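Local coordinates for protein lactate dehydrogenase, adjacent gene encodes predicted malate dehydrogenase (Cryptosporidium parvum, PDB 4ND1) that probably catalyses the NAD-dependent interconversion of (S)-lactate and pyruvate, as a four-chain assembly of the lactate/malate dehydrogenase superfamily, at residues D88-L93 / I218-V223; I118-P123 / C143-V148; S152-F157 / E211-T216; A8-G13 / I78-P83. All coordinates share one frame; numbering follows the deposited sequence.

Contact 1: residues D88-L93 / I218-V223; sequences DDRSEL and IAWKEV. With OXM (oxamic acid), chain D.
Arg90 reaches from the loop before helix 94-111 to Trp220 on helix 206-227, with oxamate bound beside both. From CB, CG lies anti to the carbonyl carbon (chi1 -64°) and the chain then runs extended to NE, which carries the guanidinium past the tryptophan in the opposite direction. CD passes the oxamate oxygen O1, and Arg90 NE hydrogen-bonds to that same O1 at 2.9 Å. Arg90 CZ sits 3.9 Å from the centroid of the five-membered ring of Trp220, a cation-pi contact over the indole face, although the two planes are inclined by 48°. NH1 approaches CD1 and NE1 of the indole. Arg90 NH2 donates to oxamate O3 at 3.1 Å and to a water 2.9 Å away, which also accepts from Trp220 N and so ties the arginine tip to the helix backbone. At the far rim of the indole, Trp220 CZ2 meets Asp88 C edge-on at 3.8 Å. Lys221 adds a weak hydrogen bond from NZ to Asp88 O at 3.4 Å. Arg90 binds lactate and pyruvate, and its place on a loop folded over the bound acid is consistent with the closed substrate loop of lactate dehydrogenases.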
# COMPACT_ATOMS: atom_id res chain seq x y z
N ASP A 88 -37.08 -8.85 7.66
CA ASP A 88 -36.49 -10.18 7.48
C ASP A 88 -36.33 -10.63 6.01
O ASP A 88 -36.07 -11.80 5.75
CB ASP A 88 -37.28 -11.23 8.29
CG ASP A 88 -38.77 -11.16 8.05
OD1 ASP A 88 -39.53 -11.18 9.05
OD2 ASP A 88 -39.19 -11.06 6.88
N ASP A 89 -36.46 -9.70 5.07
CA ASP A 89 -36.20 -10.00 3.66
C ASP A 89 -35.85 -8.73 2.88
O ASP A 89 -36.55 -7.71 2.98
CB ASP A 89 -37.42 -10.68 3.02
CG ASP A 89 -37.04 -11.52 1.80
OD1 ASP A 89 -36.49 -10.97 0.82
OD2 ASP A 89 -37.31 -12.74 1.82
N ARG A 90 -34.78 -8.81 2.10
CA ARG A 90 -34.31 -7.70 1.26
C ARG A 90 -35.37 -7.22 0.27
O ARG A 90 -35.36 -6.06 -0.14
CB ARG A 90 -33.06 -8.11 0.47
CG ARG A 90 -31.83 -8.44 1.31
CD ARG A 90 -30.78 -9.13 0.45
NE ARG A 90 -29.57 -9.50 1.16
CZ ARG A 90 -29.35 -10.67 1.77
NH1 ARG A 90 -30.28 -11.62 1.80
NH2 ARG A 90 -28.19 -10.89 2.37
N SER A 91 -36.28 -8.12 -0.11
CA SER A 91 -37.37 -7.80 -1.05
C SER A 91 -38.38 -6.78 -0.54
O SER A 91 -39.14 -6.22 -1.33
CB SER A 91 -38.11 -9.08 -1.44
OG SER A 91 -37.36 -9.81 -2.39
N GLU A 92 -38.41 -6.54 0.77
CA GLU A 92 -39.30 -5.53 1.35
C GLU A 92 -39.05 -4.12 0.79
O GLU A 92 -39.92 -3.26 0.87
CB GLU A 92 -39.14 -5.50 2.87
CG GLU A 92 -39.63 -6.75 3.58
CD GLU A 92 -39.08 -6.87 4.99
OE1 GLU A 92 -38.82 -8.01 5.44
OE2 GLU A 92 -38.89 -5.82 5.64
N LEU A 93 -37.86 -3.89 0.25
CA LEU A 93 -37.48 -2.60 -0.32
C LEU A 93 -37.77 -2.51 -1.82
O LEU A 93 -37.51 -1.47 -2.43
CB LEU A 93 -35.98 -2.37 -0.11
CG LEU A 93 -35.43 -2.50 1.31
CD1 LEU A 93 -33.91 -2.59 1.29
CD2 LEU A 93 -35.90 -1.34 2.18
N ILE A 218 -27.33 -16.49 6.00
CA ILE A 218 -28.04 -15.64 6.96
C ILE A 218 -27.15 -14.55 7.58
O ILE A 218 -27.56 -13.87 8.52
CB ILE A 218 -28.68 -16.48 8.09
CG1 ILE A 218 -27.61 -17.16 8.97
CG2 ILE A 218 -29.61 -17.52 7.50
CD1 ILE A 218 -27.30 -16.44 10.28
N ALA A 219 -25.94 -14.39 7.04
CA ALA A 219 -24.95 -13.47 7.60
C ALA A 219 -25.46 -12.03 7.74
O ALA A 219 -25.08 -11.33 8.69
CB ALA A 219 -23.69 -13.49 6.75
N TRP A 220 -26.32 -11.60 6.82
CA TRP A 220 -26.80 -10.22 6.83
C TRP A 220 -27.61 -9.91 8.08
O TRP A 220 -27.51 -8.81 8.63
CB TRP A 220 -27.60 -9.91 5.55
CG TRP A 220 -29.02 -10.39 5.55
CD1 TRP A 220 -29.47 -11.63 5.20
CD2 TRP A 220 -30.18 -9.62 5.90
NE1 TRP A 220 -30.83 -11.69 5.32
CE2 TRP A 220 -31.29 -10.47 5.74
CE3 TRP A 220 -30.38 -8.31 6.33
CZ2 TRP A 220 -32.60 -10.04 6.00
CZ3 TRP A 220 -31.68 -7.88 6.59
CH2 TRP A 220 -32.77 -8.75 6.42
N LYS A 221 -28.39 -10.89 8.54
CA LYS A 221 -29.19 -10.74 9.76
C LYS A 221 -28.32 -10.70 11.01
O LYS A 221 -28.61 -9.95 11.94
CB LYS A 221 -30.22 -11.87 9.88
CG LYS A 221 -31.25 -11.87 8.76
CD LYS A 221 -32.44 -12.76 9.07
CE LYS A 221 -33.38 -12.82 7.88
NZ LYS A 221 -34.49 -13.80 8.05
N GLU A 222 -27.26 -11.51 11.04
CA GLU A 222 -26.35 -11.53 12.19
C GLU A 222 -25.73 -10.15 12.41
O GLU A 222 -25.65 -9.67 13.55
CB GLU A 222 -25.24 -12.56 12.00
CG GLU A 222 -24.46 -12.85 13.28
CD GLU A 222 -23.19 -13.64 13.04
OE1 GLU A 222 -22.57 -14.06 14.04
OE2 GLU A 222 -22.79 -13.84 11.88
N VAL A 223 -25.28 -9.52 11.33
CA VAL A 223 -24.69 -8.19 11.39
C VAL A 223 -25.77 -7.16 11.78
O VAL A 223 -25.58 -6.39 12.72
CB VAL A 223 -24.03 -7.80 10.05
CG1 VAL A 223 -23.58 -6.34 10.05
CG2 VAL A 223 -22.85 -8.72 9.76
C1 OXM D . -27.30 -7.29 2.92
N1 OXM D . -27.89 -6.56 3.86
O1 OXM D . -27.71 -7.35 1.78
C2 OXM D . -26.11 -8.04 3.30
O2 OXM D . -25.48 -7.67 4.32
O3 OXM D . -25.76 -9.03 2.61
O HOH W 1 -26.74 -12.88 3.99

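Contact 2: residues I118-P123 / C143-V148; sequences ICITNP and CGMAGV. With NAD (nicotinamide-adenine-dinucleotide), chain C.
A chi1 of -174° points Met145 CG away from the backbone N, and bends at chi2 and chi3 (-70° and -69°) fold CE back toward Ile120 and the nicotinamide amide. Met145 CE ends 4.0 Å from Ile120 CG2 and close to the NAD carboxamide atoms O7N and C7N. Lower down the side chain, Met145 CB rests 4.0 Å from Ile118 CG2, where the two side chains slant across each other. Ile120 CG2 also packs on NAD C2N and O4D, lining one side of the nicotinamide riboside.

The backbones beneath are parallel strand ends. Cys119 N donates to Cys143 O at 2.8 Å, and Met145 N returns a hydrogen bond of 2.8 Å to Cys119 O. Past this pairing the chains diverge, and the carboxamide nitrogen lies between them: N7N of NAD donates to Ile120 O at 3.3 Å and to Met145 O at 2.9 Å. Two backbone acceptors thus hold the amide and limit its rotation. Asn122 ND2 adds a hydrogen bond of 3.1 Å to the ribose oxygen O2D and also bonds to oxamate. Strand 116-119, helix 124-135 and strand 142-144 form a beta-alpha-beta unit of the Rossmann fold, and its carboxyl-terminal strand ends build the nicotinamide site.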
# COMPACT_ATOMS: atom_id res chain seq x y z
N ILE A 118 -22.09 -0.16 -11.09
CA ILE A 118 -22.12 -1.20 -10.07
C ILE A 118 -23.27 -0.91 -9.10
O ILE A 118 -23.20 0.06 -8.34
CB ILE A 118 -20.80 -1.25 -9.27
CG1 ILE A 118 -19.63 -1.57 -10.21
CG2 ILE A 118 -20.89 -2.29 -8.16
CD1 ILE A 118 -18.27 -1.21 -9.64
N CYS A 119 -24.30 -1.74 -9.13
CA CYS A 119 -25.45 -1.57 -8.25
C CYS A 119 -25.25 -2.31 -6.93
O CYS A 119 -24.66 -3.39 -6.90
CB CYS A 119 -26.73 -2.06 -8.95
SG CYS A 119 -28.24 -1.77 -8.00
N ILE A 120 -25.70 -1.69 -5.85
CA ILE A 120 -25.64 -2.27 -4.50
C ILE A 120 -27.03 -2.34 -3.87
O ILE A 120 -27.35 -3.31 -3.19
CB ILE A 120 -24.67 -1.49 -3.59
CG1 ILE A 120 -23.26 -1.51 -4.20
CG2 ILE A 120 -24.66 -2.07 -2.18
CD1 ILE A 120 -22.21 -0.80 -3.38
N THR A 121 -27.84 -1.30 -4.09
CA THR A 121 -29.24 -1.23 -3.66
C THR A 121 -29.96 -2.58 -3.73
O THR A 121 -29.93 -3.25 -4.75
CB THR A 121 -30.02 -0.22 -4.52
OG1 THR A 121 -29.29 1.01 -4.59
CG2 THR A 121 -31.41 0.03 -3.96
N ASN A 122 -30.61 -2.96 -2.63
CA ASN A 122 -31.41 -4.18 -2.59
C ASN A 122 -32.85 -3.95 -3.04
O ASN A 122 -33.32 -2.81 -3.02
CB ASN A 122 -31.39 -4.77 -1.17
CG ASN A 122 -30.24 -5.74 -0.95
OD1 ASN A 122 -29.90 -6.52 -1.84
ND2 ASN A 122 -29.65 -5.69 0.23
N PRO A 123 -33.57 -5.02 -3.46
CA PRO A 123 -33.09 -6.40 -3.62
C PRO A 123 -32.16 -6.52 -4.82
O PRO A 123 -32.60 -6.37 -5.97
CB PRO A 123 -34.38 -7.20 -3.83
CG PRO A 123 -35.33 -6.22 -4.43
CD PRO A 123 -34.98 -4.88 -3.84
N CYS A 143 -23.79 -4.18 -13.67
CA CYS A 143 -23.78 -5.37 -12.82
C CYS A 143 -24.09 -5.00 -11.38
O CYS A 143 -24.19 -3.82 -11.03
CB CYS A 143 -22.43 -6.09 -12.90
SG CYS A 143 -21.03 -5.17 -12.21
N GLY A 144 -24.23 -6.01 -10.53
CA GLY A 144 -24.52 -5.80 -9.12
C GLY A 144 -23.46 -6.38 -8.21
O GLY A 144 -23.01 -7.50 -8.41
N MET A 145 -23.06 -5.61 -7.19
CA MET A 145 -22.19 -6.13 -6.15
C MET A 145 -23.00 -7.01 -5.23
O MET A 145 -24.00 -6.55 -4.65
CB MET A 145 -21.56 -5.00 -5.34
CG MET A 145 -20.51 -5.46 -4.33
SD MET A 145 -21.19 -6.36 -2.93
CE MET A 145 -22.07 -5.06 -2.06
N ALA A 146 -22.57 -8.26 -5.08
CA ALA A 146 -23.18 -9.19 -4.15
C ALA A 146 -22.25 -10.38 -3.88
O ALA A 146 -21.91 -10.66 -2.73
CB ALA A 146 -24.52 -9.67 -4.68
N GLY A 147 -21.85 -11.05 -4.95
CA GLY A 147 -21.00 -12.24 -4.86
C GLY A 147 -19.69 -12.04 -4.12
O GLY A 147 -19.24 -12.94 -3.39
N VAL A 148 -19.07 -10.87 -4.28
CA VAL A 148 -17.84 -10.55 -3.57
C VAL A 148 -18.08 -10.51 -2.05
O VAL A 148 -17.25 -10.99 -1.28
CB VAL A 148 -17.23 -9.21 -4.05
CG1 VAL A 148 -16.09 -8.76 -3.15
CG2 VAL A 148 -16.71 -9.36 -5.48
PA NAD C . -28.39 4.11 4.08
O1A NAD C . -27.29 4.26 5.09
O2A NAD C . -29.83 4.29 4.50
O5B NAD C . -28.08 5.07 2.84
C5B NAD C . -29.01 5.24 1.78
C4B NAD C . -28.79 6.63 1.23
O4B NAD C . -29.51 6.79 0.01
C3B NAD C . -29.28 7.72 2.18
O3B NAD C . -28.22 8.62 2.49
C2B NAD C . -30.38 8.44 1.42
O2B NAD C . -30.40 9.85 1.65
C1B NAD C . -30.02 8.12 -0.02
N9A NAD C . -31.14 8.25 -0.97
C8A NAD C . -32.45 8.01 -0.78
N7A NAD C . -33.14 8.24 -1.92
C5A NAD C . -32.26 8.63 -2.86
C6A NAD C . -32.31 9.03 -4.29
N6A NAD C . -33.48 9.07 -4.97
N1A NAD C . -31.15 9.36 -4.89
C2A NAD C . -29.97 9.34 -4.25
N3A NAD C . -29.86 8.99 -2.95
C4A NAD C . -30.95 8.63 -2.23
O3 NAD C . -28.31 2.67 3.37
PN NAD C . -26.96 1.78 3.28
O1N NAD C . -26.71 1.17 4.64
O2N NAD C . -25.87 2.58 2.63
O5D NAD C . -27.41 0.64 2.24
C5D NAD C . -27.66 1.02 0.90
C4D NAD C . -28.35 -0.12 0.16
O4D NAD C . -27.44 -1.21 -0.00
C3D NAD C . -29.56 -0.67 0.90
O3D NAD C . -30.64 -0.83 -0.02
C2D NAD C . -29.10 -2.02 1.43
O2D NAD C . -30.17 -2.97 1.51
C1D NAD C . -28.10 -2.42 0.36
N1N NAD C . -27.08 -3.42 0.72
C2N NAD C . -26.71 -4.27 -0.25
C3N NAD C . -25.75 -5.25 -0.03
C7N NAD C . -25.32 -6.18 -1.12
O7N NAD C . -24.60 -7.12 -0.83
N7N NAD C . -25.70 -6.00 -2.39
C4N NAD C . -25.16 -5.33 1.23
C5N NAD C . -25.55 -4.44 2.23
C6N NAD C . -26.52 -3.48 1.95

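Contact 3: residues S152-F157 / E211-T216; sequences SRFRTF and EIVCHT. With OXM (oxamic acid), chain D.
Segments 152-157 and 211-216 are helical and run roughly antiparallel; the axes of these two segments come within 9.2 Å, at 145° between their N-to-C directions. Phe157 and His215 form a face-to-face stack, with ring centroids 3.7 Å apart and planes only 11° from parallel. Phe157 CG stands beside its backbone N, whereas His215 CG is anti to its own (chi1 -168°); the two side chains meet at about a right angle, yet their rings lie flat on each other. His215 ND1 sits over the centre of the phenyl ring, and Arg153 O approaches the opposite face near its rim. The imidazole is further fixed through NE2, which hydrogen-bonds to Glu222 OE2 about two turns farther along helix 206-227.

This helix pair forms part of the alpha/beta carboxyl-terminal domain, which supplies Arg153 to the substrate site. Thr216 lies between the two phenylalanines: Thr216 OG1 is 3.4 Å from Phe154 CD1 and also lies at the edge of the Phe157 ring. Thr216 OG1 donates to Ile212 O at 2.7 Å, reaching it from the face opposite to Thr216 N, so its polar need is met within its own helix. Ile212 CG2 touches Phe157 CB and, at 3.9 Å, the edge of Phe154 at CE1. Toward the bound acid, the extended Arg153 grips the oxamate carboxylate end-on, with Arg153 NH1 to O3 at 2.8 Å and Arg153 NH2 to O2 at 2.9 Å. A water accepts from Arg153 NH1 and donates to Thr216 O, so the arginine is also tied to the backbone of helix 206-227.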
# COMPACT_ATOMS: atom_id res chain seq x y z
N SER A 152 -16.85 -13.58 0.19
CA SER A 152 -15.90 -13.16 1.21
C SER A 152 -16.31 -13.70 2.57
O SER A 152 -15.46 -14.16 3.35
CB SER A 152 -15.78 -11.64 1.27
OG SER A 152 -15.14 -11.13 0.11
N ARG A 153 -17.60 -13.65 2.86
CA ARG A 153 -18.14 -14.21 4.10
C ARG A 153 -17.94 -15.72 4.12
O ARG A 153 -17.49 -16.28 5.12
CB ARG A 153 -19.63 -13.87 4.23
CG ARG A 153 -19.89 -12.41 4.54
CD ARG A 153 -21.33 -12.03 4.29
NE ARG A 153 -21.64 -10.72 4.84
CZ ARG A 153 -22.77 -10.05 4.63
NH1 ARG A 153 -23.74 -10.56 3.87
NH2 ARG A 153 -22.93 -8.85 5.19
N PHE A 154 -18.27 -16.37 3.01
CA PHE A 154 -18.09 -17.81 2.85
C PHE A 154 -16.63 -18.19 3.09
O PHE A 154 -16.34 -19.07 3.90
CB PHE A 154 -18.56 -18.22 1.44
CG PHE A 154 -18.68 -19.71 1.22
CD1 PHE A 154 -19.03 -20.58 2.24
CD2 PHE A 154 -18.48 -20.23 -0.05
CE1 PHE A 154 -19.14 -21.94 2.01
CE2 PHE A 154 -18.59 -21.59 -0.29
CZ PHE A 154 -18.92 -22.45 0.74
N ARG A 155 -15.71 -17.50 2.42
CA ARG A 155 -14.27 -17.73 2.58
C ARG A 155 -13.81 -17.51 4.02
O ARG A 155 -13.02 -18.29 4.55
CB ARG A 155 -13.46 -16.80 1.68
CG ARG A 155 -13.60 -17.08 0.19
CD ARG A 155 -12.98 -15.95 -0.62
NE ARG A 155 -11.52 -16.06 -0.66
CZ ARG A 155 -10.71 -15.20 -1.28
NH1 ARG A 155 -11.20 -14.14 -1.92
NH2 ARG A 155 -9.40 -15.41 -1.26
N THR A 156 -14.30 -16.44 4.64
CA THR A 156 -13.90 -16.05 5.99
C THR A 156 -14.31 -17.09 7.03
O THR A 156 -13.52 -17.41 7.92
CB THR A 156 -14.50 -14.68 6.36
OG1 THR A 156 -13.92 -13.67 5.52
CG2 THR A 156 -14.22 -14.33 7.82
N PHE A 157 -15.54 -17.58 6.93
CA PHE A 157 -16.04 -18.58 7.87
C PHE A 157 -15.28 -19.89 7.75
O PHE A 157 -14.99 -20.54 8.75
CB PHE A 157 -17.54 -18.81 7.67
CG PHE A 157 -18.40 -17.58 7.88
CD1 PHE A 157 -18.04 -16.59 8.79
CD2 PHE A 157 -19.59 -17.43 7.18
CE1 PHE A 157 -18.83 -15.47 8.97
CE2 PHE A 157 -20.39 -16.32 7.37
CZ PHE A 157 -20.01 -15.33 8.26
N GLU A 211 -23.16 -25.85 8.57
CA GLU A 211 -23.28 -24.68 9.44
C GLU A 211 -22.69 -23.44 8.75
O GLU A 211 -23.27 -22.36 8.80
CB GLU A 211 -22.58 -24.93 10.78
CG GLU A 211 -22.88 -23.91 11.87
CD GLU A 211 -22.07 -22.62 11.76
OE1 GLU A 211 -20.91 -22.66 11.29
OE2 GLU A 211 -22.60 -21.56 12.15
N ILE A 212 -21.54 -23.62 8.09
CA ILE A 212 -20.87 -22.53 7.38
C ILE A 212 -21.68 -22.04 6.19
O ILE A 212 -21.75 -20.84 5.93
CB ILE A 212 -19.44 -22.96 6.95
CG1 ILE A 212 -18.53 -23.05 8.17
CG2 ILE A 212 -18.86 -21.98 5.94
CD1 ILE A 212 -17.25 -23.83 7.95
N VAL A 213 -22.30 -22.97 5.46
CA VAL A 213 -23.19 -22.63 4.34
C VAL A 213 -24.39 -21.82 4.84
O VAL A 213 -24.74 -20.80 4.24
CB VAL A 213 -23.65 -23.91 3.60
CG1 VAL A 213 -24.83 -23.62 2.67
CG2 VAL A 213 -22.50 -24.51 2.81
N CYS A 214 -25.01 -22.29 5.92
CA CYS A 214 -26.15 -21.60 6.53
C CYS A 214 -25.75 -20.21 7.03
O CYS A 214 -26.44 -19.22 6.76
CB CYS A 214 -26.71 -22.43 7.69
SG CYS A 214 -28.08 -21.68 8.61
N HIS A 215 -24.62 -20.15 7.74
CA HIS A 215 -24.09 -18.91 8.29
C HIS A 215 -23.85 -17.88 7.20
O HIS A 215 -24.19 -16.71 7.36
CB HIS A 215 -22.78 -19.20 9.05
CG HIS A 215 -22.29 -18.06 9.88
ND1 HIS A 215 -21.02 -18.02 10.41
CD2 HIS A 215 -22.90 -16.91 10.28
CE1 HIS A 215 -20.87 -16.91 11.11
NE2 HIS A 215 -21.99 -16.21 11.04
N THR A 216 -23.27 -18.32 6.09
CA THR A 216 -23.09 -17.48 4.90
C THR A 216 -24.42 -16.90 4.42
O THR A 216 -24.51 -15.70 4.14
CB THR A 216 -22.45 -18.27 3.75
OG1 THR A 216 -21.19 -18.80 4.18
CG2 THR A 216 -22.23 -17.39 2.53
C1 OXM D . -27.30 -7.29 2.92
N1 OXM D . -27.89 -6.56 3.86
O1 OXM D . -27.71 -7.35 1.78
C2 OXM D . -26.11 -8.04 3.30
O2 OXM D . -25.48 -7.67 4.32
O3 OXM D . -25.76 -9.03 2.61
O HOH W 2 -24.12 -13.19 2.81

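Contact 4: residues A8-G13 / I78-P83; sequences AVIGSG and ITASIP. With NAD (nicotinamide-adenine-dinucleotide), chain C.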
# COMPACT_ATOMS: atom_id res chain seq x y z
N ALA A 8 -18.51 8.00 -9.22
CA ALA A 8 -19.70 8.63 -8.67
C ALA A 8 -20.41 7.64 -7.75
O ALA A 8 -20.72 6.52 -8.16
CB ALA A 8 -20.63 9.08 -9.78
N VAL A 9 -20.64 8.06 -6.51
CA VAL A 9 -21.36 7.26 -5.53
C VAL A 9 -22.75 7.86 -5.34
O VAL A 9 -22.89 8.95 -4.79
CB VAL A 9 -20.60 7.23 -4.18
CG1 VAL A 9 -21.31 6.32 -3.20
CG2 VAL A 9 -19.16 6.79 -4.39
N ILE A 10 -23.77 7.15 -5.82
CA ILE A 10 -25.14 7.62 -5.75
C ILE A 10 -25.81 7.08 -4.49
O ILE A 10 -26.27 5.94 -4.45
CB ILE A 10 -25.96 7.21 -6.99
CG1 ILE A 10 -25.19 7.51 -8.28
CG2 ILE A 10 -27.32 7.91 -6.98
CD1 ILE A 10 -24.64 8.91 -8.37
N GLY A 11 -25.86 7.93 -3.47
CA GLY A 11 -26.31 7.54 -2.14
C GLY A 11 -25.12 7.65 -1.22
O GLY A 11 -24.16 6.89 -1.37
N SER A 12 -25.16 8.59 -0.30
CA SER A 12 -24.03 8.89 0.57
C SER A 12 -24.34 8.51 2.02
O SER A 12 -23.93 9.20 2.96
CB SER A 12 -23.67 10.37 0.45
OG SER A 12 -23.46 10.70 -0.92
N GLY A 13 -25.05 7.40 2.18
CA GLY A 13 -25.33 6.84 3.49
C GLY A 13 -24.17 6.00 3.98
O GLY A 13 -23.02 6.23 3.60
N ILE A 78 -24.16 2.57 -7.21
CA ILE A 78 -25.48 2.95 -6.72
C ILE A 78 -25.80 2.28 -5.38
O ILE A 78 -26.02 1.06 -5.32
CB ILE A 78 -26.59 2.61 -7.74
CG1 ILE A 78 -26.24 3.19 -9.11
CG2 ILE A 78 -27.93 3.16 -7.25
CD1 ILE A 78 -27.19 2.77 -10.22
N THR A 79 -25.85 3.09 -4.33
CA THR A 79 -26.22 2.64 -2.99
C THR A 79 -27.56 3.22 -2.53
O THR A 79 -28.02 2.92 -1.43
CB THR A 79 -25.16 3.07 -1.95
OG1 THR A 79 -25.29 4.47 -1.67
CG2 THR A 79 -23.75 2.77 -2.45
N ALA A 80 -28.18 4.07 -3.36
CA ALA A 80 -29.36 4.83 -2.94
C ALA A 80 -30.52 3.91 -2.58
O ALA A 80 -30.80 2.96 -3.30
CB ALA A 80 -29.78 5.80 -4.04
N SER A 81 -31.18 4.19 -1.46
CA SER A 81 -32.23 3.32 -0.95
C SER A 81 -33.21 4.08 -0.06
O SER A 81 -32.85 5.07 0.57
CB SER A 81 -31.60 2.18 -0.15
OG SER A 81 -32.58 1.34 0.44
N ILE A 82 -34.45 3.58 -0.01
CA ILE A 82 -35.44 4.08 0.95
C ILE A 82 -34.98 3.70 2.37
O ILE A 82 -34.26 2.72 2.53
CB ILE A 82 -36.86 3.50 0.69
CG1 ILE A 82 -36.88 1.97 0.84
CG2 ILE A 82 -37.34 3.91 -0.70
CD1 ILE A 82 -38.28 1.38 0.85
N PRO A 83 -35.40 4.47 3.38
CA PRO A 83 -34.91 4.21 4.74
C PRO A 83 -35.56 3.01 5.43
O PRO A 83 -36.56 2.49 4.95
CB PRO A 83 -35.24 5.51 5.49
CG PRO A 83 -36.41 6.08 4.76
CD PRO A 83 -36.30 5.64 3.33
PA NAD C . -28.39 4.11 4.08
O1A NAD C . -27.29 4.26 5.09
O2A NAD C . -29.83 4.29 4.50
O5B NAD C . -28.08 5.07 2.84
C5B NAD C . -29.01 5.24 1.78
C4B NAD C . -28.79 6.63 1.23
O4B NAD C . -29.51 6.79 0.01
C3B NAD C . -29.28 7.72 2.18
O3B NAD C . -28.22 8.62 2.49
C2B NAD C . -30.38 8.44 1.42
O2B NAD C . -30.40 9.85 1.65
C1B NAD C . -30.02 8.12 -0.02
N9A NAD C . -31.14 8.25 -0.97
C8A NAD C . -32.45 8.01 -0.78
N7A NAD C . -33.14 8.24 -1.92
C5A NAD C . -32.26 8.63 -2.86
C6A NAD C . -32.31 9.03 -4.29
N6A NAD C . -33.48 9.07 -4.97
N1A NAD C . -31.15 9.36 -4.89
C2A NAD C . -29.97 9.34 -4.25
N3A NAD C . -29.86 8.99 -2.95
C4A NAD C . -30.95 8.63 -2.23
O3 NAD C . -28.31 2.67 3.37
PN NAD C . -26.96 1.78 3.28
O1N NAD C . -26.71 1.17 4.64
O2N NAD C . -25.87 2.58 2.63
O5D NAD C . -27.41 0.64 2.24
C5D NAD C . -27.66 1.02 0.90
C4D NAD C . -28.35 -0.12 0.16
O4D NAD C . -27.44 -1.21 -0.00
C3D NAD C . -29.56 -0.67 0.90
O3D NAD C . -30.64 -0.83 -0.02
C2D NAD C . -29.10 -2.02 1.43
O2D NAD C . -30.17 -2.97 1.51
C1D NAD C . -28.10 -2.42 0.36
N1N NAD C . -27.08 -3.42 0.72
C2N NAD C . -26.71 -4.27 -0.25
C3N NAD C . -25.75 -5.25 -0.03
C7N NAD C . -25.32 -6.18 -1.12
O7N NAD C . -24.60 -7.12 -0.83
N7N NAD C . -25.70 -6.00 -2.39
C4N NAD C . -25.16 -5.33 1.23
C5N NAD C . -25.55 -4.44 2.23
C6N NAD C . -26.52 -3.48 1.95
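Thr79 and Gly11 meet where strands 6-10 and 75-78 of the Rossmann fold end side by side, at the start of the glycine-rich loop that holds the NAD. The tight part is here. Thr79 N donates to Ile10 O at 2.9 Å, continuing the parallel pairing of Ile10 with Ile78, and Thr79 OG1 donates to Gly11 O at 2.7 Å. The hydroxyl comes from above the carbonyl plane, not along a lone pair; chi1 of 75° sets OG1 between the backbone N and the carbonyl carbon, facing Gly11. Gly11, at a positive phi of 113°, lets its backbone lie directly against Thr79 OG1 and the Ala80 backbone. Apolar contacts are looser: Ile10 CG2 stands 4.4 Å from Ala80 CB, and Val9 CG1 is equally far from Thr79 CG2.

Beyond Ala80 the segments part around the cofactor, and 78-83 runs outward to the exposed Pro83. Gly13 CA comes to 3.3 Å from the NAD oxygen O5B, so the backbone itself lies against the cofactor, while Ala80 CB packs 3.4 Å from N3A of the adenine. On the nicotinamide side, Ser81 OG and the ribose hydroxyl O3D share a hydrogen bond of 2.9 Å.

How the contacts relate
Contacts 2 and 4 are buried at the strand ends of one parallel sheet and hold the same NAD, contact 4 from the adenine side and contact 2 at the nicotinamide, meeting at the nicotinamide ribose. Ile120 N bonds to Ile78 O and Thr121 OG1 to Ala80 O, so the two are joined directly. Their chemistry is mainly backbone pairing. Contacts 1 and 3 share helix 206-227 and rely more on aromatic and charged side chains; Glu222 of the first holds His215 of the second. Contact 3 is buried, whereas contact 1 is only partly so. Arg90 and Arg153 bring both to oxamate, where Asn122 of contact 2 joins them. Contacts 3 and 4 lie on opposite sides of the chain's centre and do not touch.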